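Local coordinates for protein 16.4 kDa salivary peptide (Culex quinquefasciatus, PDB 7KC8) that is a mosquito salivary protein of unknown function with a beta-trefoil fold of the ricin type and putative sugar-binding properties, at residues A[108-111]-A[112-116]. Numbering follows the deposited sequence.
Sequences VISG and SDHVV
Ser110 reaches into the bend of this hairpin and meets three residues of the returning arm, His114, Ser112 and Asp113. Ser110 CB lies 3.7 Å from His114 O. With chi1 at 88°, OG sits between the backbone N and the carbonyl carbon and is turned into the loop, where Ser110 OG takes a rather bent hydrogen bond from His114 N (3.1 Å, 139° at the hydrogen). Ser110 OG is also hydrogen-bonded to Ser112 OG at 3.1 Å, and comes up to the edge of the His114 imidazole, near the ring plane. Ser112 OG in turn is hydrogen-bonded to His114 ND1 at 2.7 Å, which should limit rotation of the ring; the chain of contacts therefore runs from one hydroxyl through the other to the imidazole.

The backbone of Ser110 is gripped as well. Ser110 N gives a short, straight bond to His114 O (2.7 Å), an acceptor that also receives a CA-H...O contact from Ile109. Ser110 O closes a type I turn by accepting Asp113 N from well above its carbonyl plane, and a water bridges this oxygen to Asp113 OD1. Asp113 takes the left-handed conformation (phi 75°) at the bulge position, which lets the chain turn back so that His114 O meets Ser110 N; its backbone also bonds to that of Gly34.

Along the strands, Val108 and Val116 form an antiparallel hydrogen-bonded pair, and Val108 CG1 touches Val116 CG2 at 4.0 Å. Ile109 and Val115 make the adjoining non-hydrogen-bonded pair on the other face, both buried, with Ile109 also packed on Phe12. Strands 105-109 and 115-118 with this turn form a 3:5 beta hairpin with a G1 bulge, the two-stranded unit from which a beta-trefoil is built.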
ATOM      1  N   VAL A 108       3.710   3.257   5.686  1.00 23.10           N
ATOM      2  CA  VAL A 108       5.026   3.915   5.638  1.00 26.96           C
ATOM      3  C   VAL A 108       6.052   2.936   5.068  1.00 30.10           C
ATOM      4  O   VAL A 108       5.817   1.752   5.097  1.00 25.40           O
ATOM      5  CB  VAL A 108       5.333   4.264   7.101  1.00 27.68           C
ATOM      6  CG1 VAL A 108       6.548   3.572   7.669  1.00 22.35           C
ATOM      7  CG2 VAL A 108       5.252   5.737   7.416  1.00 30.33           C
ATOM      8  N   ILE A 109       7.111   3.466   4.475  1.00 30.51           N
ATOM      9  CA  ILE A 109       8.285   2.638   4.100  1.00 25.98           C
ATOM     10  C   ILE A 109       9.374   3.016   5.102  1.00 27.64           C
ATOM     11  O   ILE A 109       9.687   4.166   5.202  1.00 29.49           O
ATOM     12  CB  ILE A 109       8.691   2.806   2.635  1.00 25.50           C
ATOM     13  CG1 ILE A 109       7.587   2.335   1.700  1.00 20.71           C
ATOM     14  CG2 ILE A 109       9.985   2.074   2.375  1.00 33.34           C
ATOM     15  CD1 ILE A 109       7.979   2.335   0.272  1.00 26.11           C
ATOM     16  N   SER A 110       9.912   2.048   5.820  1.00 26.88           N
ATOM     17  CA  SER A 110      10.864   2.310   6.890  1.00 26.32           C
ATOM     18  C   SER A 110      12.250   2.632   6.340  1.00 29.46           C
ATOM     19  O   SER A 110      12.534   2.484   5.146  1.00 35.73           O
ATOM     20  CB  SER A 110      10.970   1.114   7.832  1.00 31.82           C
ATOM     21  OG  SER A 110      11.958   0.212   7.359  1.00 38.10           O
ATOM     22  N   GLY A 111      13.123   3.079   7.245  1.00 28.65           N
ATOM     23  CA  GLY A 111      14.501   3.363   6.876  1.00 33.74           C
ATOM     24  C   GLY A 111      15.232   2.160   6.314  1.00 37.65           C
ATOM     25  O   GLY A 111      16.094   2.308   5.443  1.00 37.20           O
ATOM     26  N   SER A 112      14.887   0.957   6.778  1.00 34.69           N
ATOM     27  CA  SER A 112      15.451  -0.284   6.262  1.00 35.93           C
ATOM     28  C   SER A 112      14.616  -0.907   5.126  1.00 40.38           C
ATOM     29  O   SER A 112      14.762  -2.108   4.854  1.00 35.59           O
ATOM     30  CB  SER A 112      15.610  -1.291   7.402  1.00 32.61           C
ATOM     31  OG  SER A 112      14.353  -1.562   8.009  1.00 39.78           O
ATOM     32  N   ASP A 113      13.736  -0.129   4.485  1.00 31.63           N
ATOM     33  CA  ASP A 113      12.934  -0.514   3.322  1.00 33.95           C
ATOM     34  C   ASP A 113      11.757  -1.440   3.642  1.00 31.84           C
ATOM     35  O   ASP A 113      11.134  -1.961   2.716  1.00 26.55           O
ATOM     36  CB  ASP A 113      13.788  -1.166   2.227  1.00 36.87           C
ATOM     37  CG  ASP A 113      14.968  -0.312   1.815  1.00 34.68           C
ATOM     38  OD1 ASP A 113      14.855   0.930   1.817  1.00 32.17           O
ATOM     39  OD2 ASP A 113      16.016  -0.891   1.471  1.00 42.09           O
ATOM     40  N   HIS A 114      11.445  -1.674   4.914  1.00 30.03           N
ATOM     41  CA  HIS A 114      10.253  -2.432   5.272  1.00 27.37           C
ATOM     42  C   HIS A 114       8.989  -1.640   4.952  1.00 30.91           C
ATOM     43  O   HIS A 114       8.950  -0.414   5.114  1.00 33.58           O
ATOM     44  CB  HIS A 114      10.267  -2.774   6.762  1.00 30.62           C
ATOM     45  CG  HIS A 114      11.270  -3.819   7.138  1.00 39.61           C
ATOM     46  ND1 HIS A 114      12.598  -3.527   7.373  1.00 40.08           N
ATOM     47  CD2 HIS A 114      11.139  -5.156   7.322  1.00 32.46           C
ATOM     48  CE1 HIS A 114      13.243  -4.638   7.677  1.00 37.63           C
ATOM     49  NE2 HIS A 114      12.381  -5.640   7.651  1.00 37.91           N
ATOM     50  N   VAL A 115       7.948  -2.346   4.512  1.00 28.04           N
ATOM     51  CA  VAL A 115       6.639  -1.755   4.242  1.00 24.16           C
ATOM     52  C   VAL A 115       5.729  -2.177   5.383  1.00 26.83           C
ATOM     53  O   VAL A 115       5.371  -3.349   5.504  1.00 25.65           O
ATOM     54  CB  VAL A 115       6.076  -2.180   2.879  1.00 28.29           C
ATOM     55  CG1 VAL A 115       4.726  -1.491   2.599  1.00 19.69           C
ATOM     56  CG2 VAL A 115       7.053  -1.832   1.770  1.00 29.10           C
ATOM     57  N   VAL A 116       5.366  -1.221   6.230  1.00 24.51           N
ATOM     58  CA  VAL A 116       4.731  -1.487   7.506  1.00 23.88           C
ATOM     59  C   VAL A 116       3.736  -0.374   7.794  1.00 24.29           C
ATOM     60  O   VAL A 116       3.788   0.711   7.210  1.00 20.39           O
ATOM     61  CB  VAL A 116       5.756  -1.571   8.669  1.00 29.12           C
ATOM     62  CG1 VAL A 116       6.822  -2.635   8.420  1.00 22.67           C
ATOM     63  CG2 VAL A 116       6.418  -0.204   8.901  1.00 23.57           C
TER
HETATM   64  O   HOH W   1      14.174   3.339   2.734  0.90 37.18           O